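Local coordinates for protein maleate cis-trans isomerase (Pseudomonas putida, PDB 4FQ5) that probably catalyses the cis-trans isomerisation of the C2-C3 double bond of maleate to give fumarate, at residues G31-S36 with D85-E90; T43-L48 with F60-S65; M67-K70 with E75-A78; A106-G111 with T137-L142; G113-S118 with V169-H174. The protein carries 1 engineered substitution. All coordinates share one frame; numbering follows the deposited sequence.

Contact 1: G31-S36 with D85-E90; sequences GQIVPS and DRCALE
Ile-33 lays both branches of its side chain against Cys-87, one residue on a central strand and the other on the helix that packs over it. The CA atoms of Ile-33 and Cys-87 are 6.3 Å apart, and each CB is directed at the other segment. Ile-33 CG2 makes the closest touch, 3.6 Å from Cys-87 CB, and Ile-33 CG1 lies 4.0 Å from the same carbon. With CG1 beside the backbone N (chi1 -57°), CG2 is anti to that N, and both branches reach Cys-87 CB. The longer branch reaches on to the next residue, with Ile-33 CD1 4.5 Å from the methyl CB of Ala-88. Cys-87 turns its sulfur beside its own backbone N (chi1 -68°). SG is thereby carried to the strand 59-67 side, where Ser-65 and Met-67 pack on Cys-87. No hydrogen bond crosses the contact; it is apolar and buried.

The polar part of the helix faces elsewhere. One turn apart, Arg-86 NH2 donates to Glu-90 OE2 at 2.9 Å, a salt bridge within the helix. The acceptor lies in the guanidinium plane, but the donor sits 34° out of the carboxylate plane, on the syn side. Arg-86 NH1 also bonds Arg-66 O, and Glu-90 OE1 bonds Ser-65 OG.

Pro-35, at the end of the strand, touches the bound maleic acid. Strand 27-35 runs between strands 59-67 and 98-101. Helix 84-92 covers it from one side, and Ala-88 also packs against Leu-122 and Val-125 of helix 114-128.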
# COMPACT_ATOMS: atom_id res chain seq x y z
N GLY A 31 11.03 17.36 0.17
CA GLY A 31 10.86 18.46 1.12
C GLY A 31 9.75 19.38 0.66
O GLY A 31 9.64 19.66 -0.53
N GLN A 32 8.92 19.82 1.60
CA GLN A 32 7.81 20.72 1.27
C GLN A 32 7.79 21.96 2.16
O GLN A 32 7.71 21.86 3.38
CB GLN A 32 6.47 19.97 1.33
CG GLN A 32 6.43 18.73 0.44
CD GLN A 32 5.02 18.33 0.04
OE1 GLN A 32 4.32 17.63 0.78
NE2 GLN A 32 4.61 18.76 -1.15
N ILE A 33 7.86 23.13 1.53
CA ILE A 33 7.68 24.40 2.25
C ILE A 33 6.19 24.76 2.18
O ILE A 33 5.70 25.14 1.12
CB ILE A 33 8.54 25.54 1.65
CG1 ILE A 33 10.03 25.16 1.66
CG2 ILE A 33 8.30 26.85 2.41
CD1 ILE A 33 10.92 26.08 0.85
N VAL A 34 5.49 24.65 3.30
CA VAL A 34 4.03 24.80 3.30
C VAL A 34 3.57 25.93 4.23
O VAL A 34 4.18 26.15 5.28
CB VAL A 34 3.29 23.48 3.67
CG1 VAL A 34 3.67 22.35 2.72
CG2 VAL A 34 3.56 23.06 5.11
N PRO A 35 2.49 26.64 3.84
CA PRO A 35 1.83 27.54 4.79
C PRO A 35 1.46 26.76 6.05
O PRO A 35 1.09 25.59 5.96
CB PRO A 35 0.56 27.97 4.04
CG PRO A 35 0.94 27.88 2.60
CD PRO A 35 1.85 26.69 2.51
N SER A 36 1.58 27.39 7.21
CA SER A 36 1.35 26.68 8.47
C SER A 36 -0.05 26.03 8.55
O SER A 36 -0.20 24.92 9.08
CB SER A 36 1.58 27.61 9.66
OG SER A 36 0.63 28.67 9.66
N ASP A 85 13.54 31.73 3.16
CA ASP A 85 14.93 31.36 3.39
C ASP A 85 15.09 30.43 4.60
O ASP A 85 15.81 29.43 4.52
CB ASP A 85 15.80 32.60 3.59
CG ASP A 85 16.08 33.35 2.30
OD1 ASP A 85 15.56 32.97 1.23
OD2 ASP A 85 16.85 34.33 2.36
N ARG A 86 14.44 30.78 5.71
CA ARG A 86 14.46 29.96 6.92
C ARG A 86 13.99 28.53 6.62
O ARG A 86 14.63 27.56 7.04
CB ARG A 86 13.60 30.58 8.04
CG ARG A 86 13.44 29.66 9.25
CD ARG A 86 12.54 30.21 10.36
NE ARG A 86 11.14 30.47 9.98
CZ ARG A 86 10.18 29.55 9.83
NH1 ARG A 86 8.95 29.94 9.49
NH2 ARG A 86 10.42 28.25 10.00
N CYS A 87 12.88 28.42 5.89
CA CYS A 87 12.30 27.12 5.55
C CYS A 87 13.23 26.27 4.69
O CYS A 87 13.37 25.06 4.93
CB CYS A 87 10.92 27.29 4.89
SG CYS A 87 9.63 27.94 5.99
N ALA A 88 13.87 26.89 3.69
CA ALA A 88 14.85 26.19 2.85
C ALA A 88 16.09 25.75 3.62
O ALA A 88 16.64 24.68 3.35
CB ALA A 88 15.23 27.04 1.64
N LEU A 89 16.54 26.57 4.58
CA LEU A 89 17.61 26.18 5.50
C LEU A 89 17.18 24.98 6.34
O LEU A 89 17.94 24.03 6.50
CB LEU A 89 18.01 27.34 6.43
CG LEU A 89 18.89 28.45 5.84
CD1 LEU A 89 18.84 29.71 6.70
CD2 LEU A 89 20.33 27.98 5.65
N GLU A 90 15.95 25.03 6.86
CA GLU A 90 15.41 23.94 7.67
C GLU A 90 15.39 22.61 6.91
O GLU A 90 15.81 21.57 7.45
CB GLU A 90 14.02 24.29 8.22
CG GLU A 90 14.09 25.30 9.37
CD GLU A 90 12.73 25.80 9.84
OE1 GLU A 90 11.68 25.32 9.36
OE2 GLU A 90 12.71 26.69 10.72

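Contact 2: T43-L48 with F60-S65; sequences TEIPAL and FTFHSS
Pro-46 and Phe-62 mark where the two backbones come nearest, with CA atoms 7.4 Å apart. The contact belongs to a beta-alpha-beta unit: strand 27-35, helix 41-52, strand 59-67. The helix is kinked at Pro-46, whose N cannot bond to the preceding turn.

Phe-62 points its CB toward the helix and offers a ring face to this proline. Its CG lies beside the backbone N, opposite the carbonyl carbon (chi1 -59°), and this sets the ring against Pro-46. Pro-46 CG stands over the ring centre, 3.9 Å from the centroid and only 5° off the normal, a CH-pi contact. Pro-46 CB lies over the same ring, 3.8 Å from Phe-62 CE2. The ring also meets Ile-45, whose CG2 comes to 3.8 Å from Phe-62 CE1. An alanine in place of Phe-62 would probably leave the Pro-46 ring without its aromatic face and open a gap between helix and strand.

Val-30 of strand 27-35 and Leu-49 and Lys-50 of the helix also pack on Phe-62. The next residue, His-63, serves the dimer: its ND1 bonds Glu-42 OE1 of the second subunit. The other ring nitrogen, His-63 NE2, lies 2.8 Å from Thr-61 OG1, a hydrogen bond made in the plane of the imidazole.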
# COMPACT_ATOMS: atom_id res chain seq x y z
N THR A 43 -1.31 16.22 1.97
CA THR A 43 -2.26 15.14 1.71
C THR A 43 -2.14 14.65 0.27
O THR A 43 -1.98 13.46 0.03
CB THR A 43 -3.70 15.58 2.04
OG1 THR A 43 -3.75 15.98 3.41
CG2 THR A 43 -4.71 14.44 1.81
N GLU A 44 -2.18 15.58 -0.68
CA GLU A 44 -2.24 15.22 -2.09
C GLU A 44 -0.90 14.80 -2.69
O GLU A 44 -0.86 13.88 -3.51
CB GLU A 44 -2.90 16.32 -2.91
CG GLU A 44 -4.34 16.57 -2.47
CD GLU A 44 -5.12 17.46 -3.41
OE1 GLU A 44 -4.51 18.12 -4.28
OE2 GLU A 44 -6.36 17.50 -3.29
N ILE A 45 0.19 15.45 -2.30
CA ILE A 45 1.51 15.05 -2.79
C ILE A 45 1.87 13.64 -2.30
O ILE A 45 2.30 12.81 -3.10
CB ILE A 45 2.61 16.11 -2.48
CG1 ILE A 45 2.70 17.16 -3.59
CG2 ILE A 45 4.00 15.49 -2.39
CD1 ILE A 45 1.39 17.80 -3.98
N PRO A 46 1.69 13.35 -1.00
CA PRO A 46 1.90 11.96 -0.59
C PRO A 46 0.91 10.96 -1.21
O PRO A 46 1.31 9.85 -1.56
CB PRO A 46 1.77 12.01 0.94
CG PRO A 46 2.24 13.40 1.27
CD PRO A 46 1.64 14.24 0.17
N ALA A 47 -0.36 11.36 -1.36
CA ALA A 47 -1.33 10.48 -2.02
C ALA A 47 -0.84 10.11 -3.44
O ALA A 47 -0.81 8.94 -3.78
CB ALA A 47 -2.71 11.12 -2.07
N LEU A 48 -0.45 11.12 -4.23
CA LEU A 48 0.05 10.91 -5.60
C LEU A 48 1.26 9.97 -5.66
O LEU A 48 1.30 9.05 -6.47
CB LEU A 48 0.43 12.24 -6.26
CG LEU A 48 -0.49 13.05 -7.19
CD1 LEU A 48 -1.63 12.25 -7.81
CD2 LEU A 48 -0.99 14.33 -6.54
N PHE A 60 9.19 7.00 -1.25
CA PHE A 60 9.26 8.42 -0.91
C PHE A 60 9.07 8.66 0.58
O PHE A 60 8.26 7.99 1.22
CB PHE A 60 8.22 9.20 -1.72
CG PHE A 60 8.40 9.08 -3.21
CD1 PHE A 60 9.25 9.95 -3.89
CD2 PHE A 60 7.75 8.09 -3.93
CE1 PHE A 60 9.44 9.84 -5.26
CE2 PHE A 60 7.93 7.96 -5.30
CZ PHE A 60 8.78 8.84 -5.97
N THR A 61 9.85 9.58 1.14
CA THR A 61 9.60 10.07 2.51
C THR A 61 9.35 11.57 2.43
O THR A 61 9.88 12.24 1.54
CB THR A 61 10.75 9.77 3.48
OG1 THR A 61 11.95 10.40 3.02
CG2 THR A 61 10.99 8.28 3.61
N PHE A 62 8.54 12.08 3.35
CA PHE A 62 8.06 13.46 3.27
C PHE A 62 8.48 14.29 4.48
O PHE A 62 8.33 13.85 5.62
CB PHE A 62 6.55 13.48 3.04
CG PHE A 62 6.14 12.77 1.78
CD1 PHE A 62 6.21 13.42 0.55
CD2 PHE A 62 5.75 11.44 1.81
CE1 PHE A 62 5.87 12.76 -0.62
CE2 PHE A 62 5.40 10.77 0.64
CZ PHE A 62 5.46 11.43 -0.57
N HIS A 63 9.01 15.48 4.20
CA HIS A 63 9.64 16.34 5.20
C HIS A 63 9.21 17.76 4.98
O HIS A 63 9.45 18.33 3.92
CB HIS A 63 11.16 16.19 5.11
CG HIS A 63 11.61 14.75 5.12
ND1 HIS A 63 11.86 14.09 6.26
CD2 HIS A 63 11.77 13.84 4.08
CE1 HIS A 63 12.19 12.81 5.96
NE2 HIS A 63 12.13 12.66 4.63
N SER A 64 8.57 18.34 5.99
CA SER A 64 8.00 19.68 5.85
C SER A 64 8.64 20.74 6.73
O SER A 64 9.16 20.46 7.81
CB SER A 64 6.49 19.66 6.16
OG SER A 64 5.80 18.88 5.20
N SER A 65 8.59 21.98 6.23
CA SER A 65 8.87 23.16 7.02
C SER A 65 7.72 24.14 6.80
O SER A 65 7.17 24.23 5.69
CB SER A 65 10.21 23.78 6.62
OG SER A 65 10.37 25.05 7.22

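Contact 3: M67-K70 with E75-A78; sequences MRMK and EELA
Met-69 and Lys-70 meet the first turn of helix 74-81 across a beta-alpha connection that borders the substrate pocket. The loop follows strand 59-67, and Met-69 touches the bound maleic acid. Lys-70 N donates to Glu-76 OE2 at 2.9 Å in a nearly straight bond, 166° at the hydrogen. The N-H comes from the syn side, 18° out of the carboxylate plane. His-71 N adds a weak bond to the same oxygen, so one carboxylate oxygen holds two successive backbone N-H groups of the loop. Glu-76 bends at chi2 (-147°) to bring the carboxylate to the loop.

Met-69 lies beside this bond. Its CG is 3.6 Å from Glu-76 OE2. Its chain extends to SD and then bends at chi3, so that both SD and CE lie by Leu-77 CD1. The SD to CD1 distance of 3.2 Å is short, and the Leu-77 torsions are not those of a relaxed rotamer, so this short distance is doubtful.

Further out, Thr-73 OG1 bonds Glu-76 N just inside the helix start, and Ser-36 OG and Ser-37 OG bond Met-69 N and O. Lys-70 NZ forms a salt bridge with Asp-93 of the second subunit. Water 1 closes the other end of the contact, donating to Arg-68 O and to Glu-76 O, each at 2.8 Å.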
# COMPACT_ATOMS: atom_id res chain seq x y z
N MET A 67 5.79 28.01 7.12
CA MET A 67 5.83 29.47 7.13
C MET A 67 4.42 29.95 7.47
O MET A 67 3.46 29.60 6.78
CB MET A 67 6.29 29.99 5.76
CG MET A 67 5.69 29.27 4.56
SD MET A 67 6.28 29.90 2.98
CE MET A 67 5.10 29.18 1.85
N ARG A 68 4.30 30.72 8.54
CA ARG A 68 2.98 31.04 9.09
C ARG A 68 2.07 31.85 8.18
O ARG A 68 2.47 32.88 7.65
CB ARG A 68 3.10 31.74 10.44
CG ARG A 68 3.20 30.78 11.62
CD ARG A 68 2.80 31.47 12.90
NE ARG A 68 1.43 31.15 13.30
CZ ARG A 68 0.71 31.85 14.18
NH1 ARG A 68 1.22 32.94 14.74
NH2 ARG A 68 -0.51 31.46 14.48
N MET A 69 0.86 31.33 8.00
CA MET A 69 -0.25 32.04 7.36
C MET A 69 -1.56 31.36 7.75
O MET A 69 -1.65 30.14 7.71
CB MET A 69 -0.12 32.08 5.84
CG MET A 69 -1.38 32.59 5.16
SD MET A 69 -1.26 32.81 3.38
CE MET A 69 -1.35 31.11 2.82
N LYS A 70 -2.55 32.17 8.12
CA LYS A 70 -3.87 31.68 8.49
C LYS A 70 -4.95 32.19 7.53
O LYS A 70 -5.96 31.54 7.33
CB LYS A 70 -4.22 32.10 9.92
CG LYS A 70 -3.28 31.55 10.99
CD LYS A 70 -3.55 32.20 12.34
CE LYS A 70 -4.75 31.60 13.04
NZ LYS A 70 -4.51 30.19 13.48
N GLU A 75 -1.16 40.92 2.71
CA GLU A 75 -0.31 41.16 3.88
C GLU A 75 0.24 39.85 4.47
O GLU A 75 1.43 39.75 4.77
CB GLU A 75 -1.08 41.95 4.95
CG GLU A 75 -0.45 41.96 6.34
CD GLU A 75 -1.47 42.12 7.45
OE1 GLU A 75 -1.61 41.18 8.26
OE2 GLU A 75 -2.15 43.16 7.51
N GLU A 76 -0.63 38.86 4.62
CA GLU A 76 -0.20 37.58 5.17
C GLU A 76 0.72 36.83 4.20
O GLU A 76 1.71 36.24 4.63
CB GLU A 76 -1.38 36.71 5.60
CG GLU A 76 -2.05 37.20 6.89
CD GLU A 76 -2.62 36.07 7.73
OE1 GLU A 76 -3.65 36.27 8.39
OE2 GLU A 76 -2.03 34.97 7.75
N LEU A 77 0.41 36.90 2.91
CA LEU A 77 1.23 36.31 1.85
C LEU A 77 2.66 36.88 1.82
O LEU A 77 3.64 36.13 1.76
CB LEU A 77 0.57 36.51 0.48
CG LEU A 77 -0.30 35.44 -0.24
CD1 LEU A 77 -0.54 34.16 0.55
CD2 LEU A 77 -1.61 36.04 -0.73
N ALA A 78 2.76 38.21 1.87
CA ALA A 78 4.05 38.90 1.84
C ALA A 78 4.90 38.54 3.06
O ALA A 78 6.09 38.23 2.92
CB ALA A 78 3.86 40.41 1.74
O HOH W 1 1.57 35.46 7.28

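Contact 4: A106-G111 with T137-L142; sequences AIMSMG and TSAGAL
Ser-138 OG, next to the Ala-139 methyl that packs on Ile-107, is hydrogen-bonded to three oxygens: Tyr-101 O, Ala-102 O and Thr-248 OG1. The two carbonyls must share its one proton. They belong to the end of strand 98-101 and the residue after it; Thr-248 is on helix 244-255. Beside Ser-138, Thr-137 takes the N-cap position. Its OG1 accepts from Gly-140 N at 3.0 Å, with an angle of 156°.

Across the contact everything is apolar. Ala-139 CB points at helix 104-108 and meets Ile-107 CG2 at 3.6 Å. Ile-107 places CG2 anti to its backbone N, while CG1, beside that N, lies 4.3 Å from Thr-137 CB. This is a short helix packed on the N-terminal turn of another, where strand 135-137 of the parallel sheet passes directly into its helix. The short helix follows Cys-103, the predicted nucleophile.

Met-108 comes in from the other flank. Its chain is extended beyond CG and runs past the alanine, so that Met-108 CG lies 4.0 Å and Met-108 CE 3.9 Å from Ala-139 CB. Val-168 and Tyr-171 of helix 162-174 pack on the same methionine. His-115 of helix 114-128 touches both Ile-107 and Thr-137.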
# COMPACT_ATOMS: atom_id res chain seq x y z
N ALA A 106 1.26 33.09 -3.24
CA ALA A 106 2.30 33.82 -2.52
C ALA A 106 3.42 34.23 -3.47
O ALA A 106 3.93 35.35 -3.40
CB ALA A 106 2.84 32.97 -1.39
N ILE A 107 3.79 33.32 -4.36
CA ILE A 107 4.78 33.61 -5.38
C ILE A 107 4.25 34.63 -6.39
O ILE A 107 4.89 35.66 -6.62
CB ILE A 107 5.25 32.32 -6.10
CG1 ILE A 107 6.08 31.42 -5.15
CG2 ILE A 107 6.01 32.65 -7.37
CD1 ILE A 107 7.26 32.10 -4.48
N MET A 108 3.09 34.36 -6.96
CA MET A 108 2.53 35.25 -7.99
C MET A 108 2.20 36.65 -7.45
O MET A 108 2.36 37.64 -8.16
CB MET A 108 1.33 34.60 -8.69
CG MET A 108 1.69 33.33 -9.48
SD MET A 108 0.38 32.76 -10.60
CE MET A 108 1.16 31.37 -11.40
N SER A 109 1.79 36.73 -6.18
CA SER A 109 1.52 38.01 -5.49
C SER A 109 2.70 38.97 -5.44
O SER A 109 2.52 40.17 -5.22
CB SER A 109 1.11 37.74 -4.04
OG SER A 109 -0.27 37.47 -3.94
N MET A 110 3.91 38.45 -5.61
CA MET A 110 5.12 39.25 -5.45
C MET A 110 5.54 39.96 -6.74
O MET A 110 6.54 40.67 -6.75
CB MET A 110 6.27 38.39 -4.92
CG MET A 110 6.06 37.86 -3.51
SD MET A 110 5.97 39.16 -2.26
CE MET A 110 7.63 39.83 -2.37
N GLY A 111 4.79 39.76 -7.81
CA GLY A 111 5.11 40.41 -9.09
C GLY A 111 5.63 39.49 -10.18
O GLY A 111 6.13 38.40 -9.90
N THR A 137 8.71 25.63 -7.36
CA THR A 137 7.58 26.36 -6.80
C THR A 137 6.32 25.89 -7.51
O THR A 137 6.37 25.55 -8.70
CB THR A 137 7.73 27.90 -6.94
OG1 THR A 137 7.60 28.27 -8.32
CG2 THR A 137 9.08 28.38 -6.39
N SER A 138 5.21 25.85 -6.79
CA SER A 138 3.88 25.55 -7.35
C SER A 138 3.55 26.43 -8.54
O SER A 138 3.00 25.96 -9.54
CB SER A 138 2.81 25.78 -6.29
OG SER A 138 2.93 24.82 -5.27
N ALA A 139 3.87 27.72 -8.41
CA ALA A 139 3.59 28.70 -9.45
C ALA A 139 4.33 28.34 -10.73
O ALA A 139 3.72 28.28 -11.80
CB ALA A 139 3.96 30.10 -8.98
N GLY A 140 5.63 28.09 -10.61
CA GLY A 140 6.47 27.74 -11.75
C GLY A 140 6.09 26.39 -12.34
O GLY A 140 6.06 26.22 -13.56
N ALA A 141 5.78 25.44 -11.46
CA ALA A 141 5.37 24.10 -11.86
C ALA A 141 4.11 24.16 -12.71
O ALA A 141 4.03 23.49 -13.74
CB ALA A 141 5.15 23.22 -10.64
N LEU A 142 3.14 24.96 -12.28
CA LEU A 142 1.89 25.13 -13.02
C LEU A 142 2.16 25.64 -14.43
O LEU A 142 1.65 25.07 -15.41
CB LEU A 142 0.90 26.04 -12.28
CG LEU A 142 -0.52 26.05 -12.89
CD1 LEU A 142 -1.28 24.77 -12.52
CD2 LEU A 142 -1.32 27.27 -12.46

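Contact 5: G113-S118 with V169-H174; sequences GYHRVS and VDYIRH
The N-terminal turn of helix 114-128 is gripped at His-115 by the hydroxyl of Tyr-171, near the end of helix 162-174. The contact joins connecting helices of two parallel sheets. Helix 114-128 lies between strands 98-101 and 135-137 in the chain, and helix 162-174 between strands 153-158 and 178-184 of the other sheet.

Tyr-171 swings its ring away from its own backbone N (chi1 -162°), which extends the ring toward the neighbouring helix. Its OH accepts from His-115 N at 3.0 Å, in an almost straight bond of 170°. The same OH is 2.7 Å from His-115 ND1, a second hydrogen bond whose proton may sit on the hydroxyl or on the imidazole. His-115 thus holds one oxygen with both backbone and side chain. Its ring stands between its own backbone N and carbonyl carbon (chi1 76°), which turns ND1 back toward the oxygen. ND1 meets the tyrosine at the ring edge, near its plane. The two rings meet rim to rim, with their planes at a steep angle.

A phenylalanine in place of Tyr-171 would probably leave both His-115 N and His-115 ND1 without their shared partner and the imidazole freer to turn.

Gly-113, the N-cap residue, has a positive phi. His-174 stacks its ring on His-112. Water 2 accepts from Gly-113 N at 3.0 Å and bonds His-174 ND1. It sits over the centre of the Tyr-171 ring, 3.2 Å above the plane.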
# COMPACT_ATOMS: atom_id res chain seq x y z
N GLY A 113 7.41 37.34 -12.85
CA GLY A 113 8.70 36.65 -12.90
C GLY A 113 9.27 36.24 -11.55
O GLY A 113 10.40 35.75 -11.47
N TYR A 114 8.50 36.42 -10.48
CA TYR A 114 9.01 36.12 -9.15
C TYR A 114 9.27 34.63 -8.91
O TYR A 114 10.11 34.28 -8.08
CB TYR A 114 8.10 36.69 -8.05
CG TYR A 114 8.71 36.61 -6.67
CD1 TYR A 114 8.23 35.71 -5.71
CD2 TYR A 114 9.78 37.44 -6.31
CE1 TYR A 114 8.79 35.64 -4.44
CE2 TYR A 114 10.34 37.38 -5.04
CZ TYR A 114 9.85 36.49 -4.11
OH TYR A 114 10.42 36.44 -2.86
N HIS A 115 8.57 33.75 -9.64
CA HIS A 115 8.83 32.31 -9.48
C HIS A 115 10.25 31.94 -9.82
O HIS A 115 10.82 31.05 -9.19
CB HIS A 115 7.80 31.44 -10.21
CG HIS A 115 7.98 31.37 -11.71
ND1 HIS A 115 7.43 32.27 -12.55
CD2 HIS A 115 8.65 30.44 -12.50
CE1 HIS A 115 7.75 31.94 -13.82
NE2 HIS A 115 8.49 30.82 -13.79
N ARG A 116 10.85 32.63 -10.79
CA ARG A 116 12.26 32.44 -11.11
C ARG A 116 13.16 32.98 -10.00
O ARG A 116 14.14 32.33 -9.63
CB ARG A 116 12.63 33.10 -12.44
CG ARG A 116 12.98 32.14 -13.57
CD ARG A 116 11.87 31.14 -13.86
NE ARG A 116 11.96 30.63 -15.23
CZ ARG A 116 11.56 29.42 -15.60
NH1 ARG A 116 11.68 29.05 -16.87
NH2 ARG A 116 11.06 28.56 -14.72
N VAL A 117 12.82 34.16 -9.49
CA VAL A 117 13.58 34.78 -8.41
C VAL A 117 13.61 33.85 -7.20
O VAL A 117 14.67 33.55 -6.66
CB VAL A 117 13.00 36.15 -8.00
CG1 VAL A 117 13.75 36.72 -6.80
CG2 VAL A 117 13.07 37.13 -9.17
N SER A 118 12.42 33.40 -6.80
CA SER A 118 12.23 32.53 -5.64
C SER A 118 13.03 31.23 -5.75
O SER A 118 13.76 30.87 -4.83
CB SER A 118 10.75 32.22 -5.43
OG SER A 118 10.57 31.36 -4.31
N VAL A 169 -4.35 35.21 -12.62
CA VAL A 169 -4.72 35.19 -14.04
C VAL A 169 -3.79 36.09 -14.86
O VAL A 169 -3.30 35.68 -15.91
CB VAL A 169 -6.21 35.56 -14.23
CG1 VAL A 169 -6.51 35.89 -15.69
CG2 VAL A 169 -7.10 34.43 -13.74
N ASP A 170 -3.51 37.29 -14.35
CA ASP A 170 -2.58 38.21 -15.02
C ASP A 170 -1.14 37.66 -15.07
O ASP A 170 -0.44 37.87 -16.06
CB ASP A 170 -2.61 39.59 -14.36
CG ASP A 170 -3.88 40.36 -14.68
OD1 ASP A 170 -4.73 39.87 -15.47
OD2 ASP A 170 -4.05 41.48 -14.13
N TYR A 171 -0.73 36.96 -14.02
CA TYR A 171 0.59 36.31 -13.98
C TYR A 171 0.70 35.25 -15.08
O TYR A 171 1.70 35.18 -15.81
CB TYR A 171 0.85 35.69 -12.60
CG TYR A 171 2.30 35.37 -12.30
CD1 TYR A 171 3.06 36.19 -11.47
CD2 TYR A 171 2.91 34.22 -12.83
CE1 TYR A 171 4.38 35.90 -11.18
CE2 TYR A 171 4.24 33.92 -12.55
CZ TYR A 171 4.97 34.76 -11.73
OH TYR A 171 6.28 34.46 -11.46
N ILE A 172 -0.35 34.43 -15.20
CA ILE A 172 -0.40 33.36 -16.20
C ILE A 172 -0.40 33.95 -17.62
O ILE A 172 0.34 33.49 -18.50
CB ILE A 172 -1.62 32.45 -15.98
CG1 ILE A 172 -1.50 31.70 -14.64
CG2 ILE A 172 -1.76 31.44 -17.12
CD1 ILE A 172 -2.80 31.17 -14.09
N ARG A 173 -1.22 34.97 -17.83
CA ARG A 173 -1.26 35.69 -19.10
C ARG A 173 0.11 36.28 -19.45
O ARG A 173 0.55 36.19 -20.59
CB ARG A 173 -2.34 36.78 -19.08
CG ARG A 173 -3.76 36.22 -19.12
CD ARG A 173 -4.81 37.32 -19.05
NE ARG A 173 -6.15 36.79 -19.33
CZ ARG A 173 -7.28 37.28 -18.83
NH1 ARG A 173 -7.26 38.33 -18.01
NH2 ARG A 173 -8.44 36.72 -19.13
N HIS A 174 0.78 36.86 -18.45
CA HIS A 174 2.12 37.43 -18.63
C HIS A 174 3.11 36.38 -19.06
O HIS A 174 4.05 36.67 -19.81
CB HIS A 174 2.60 38.12 -17.36
CG HIS A 174 3.91 38.85 -17.52
ND1 HIS A 174 5.08 38.35 -17.09
CD2 HIS A 174 4.20 40.08 -18.10
CE1 HIS A 174 6.07 39.21 -17.37
NE2 HIS A 174 5.53 40.27 -17.99
O HOH W 2 5.31 36.26 -14.62

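In the fold
Contacts 1 and 4 are buried and wholly apolar across their segments. Contacts 2, 3 and 5 are partly buried; 2 is aromatic, while 3 and 5 are held by hydrogen bonds. Contacts 1 and 2 serve the same sheet through neighbouring strands 27-35 and 59-67, and contact 2 is nested inside the loop that contact 1 closes. Contact 3 continues from strand 59-67 toward the maleic acid and touches contact 4 where Leu-77 meets Ala-106. Contacts 4 and 5 have centres about 6 Å apart, and their segments alternate along the chain. Contacts 1, 2 and 3 reach the second subunit; 4 and 5 touch no other chain of the assembly.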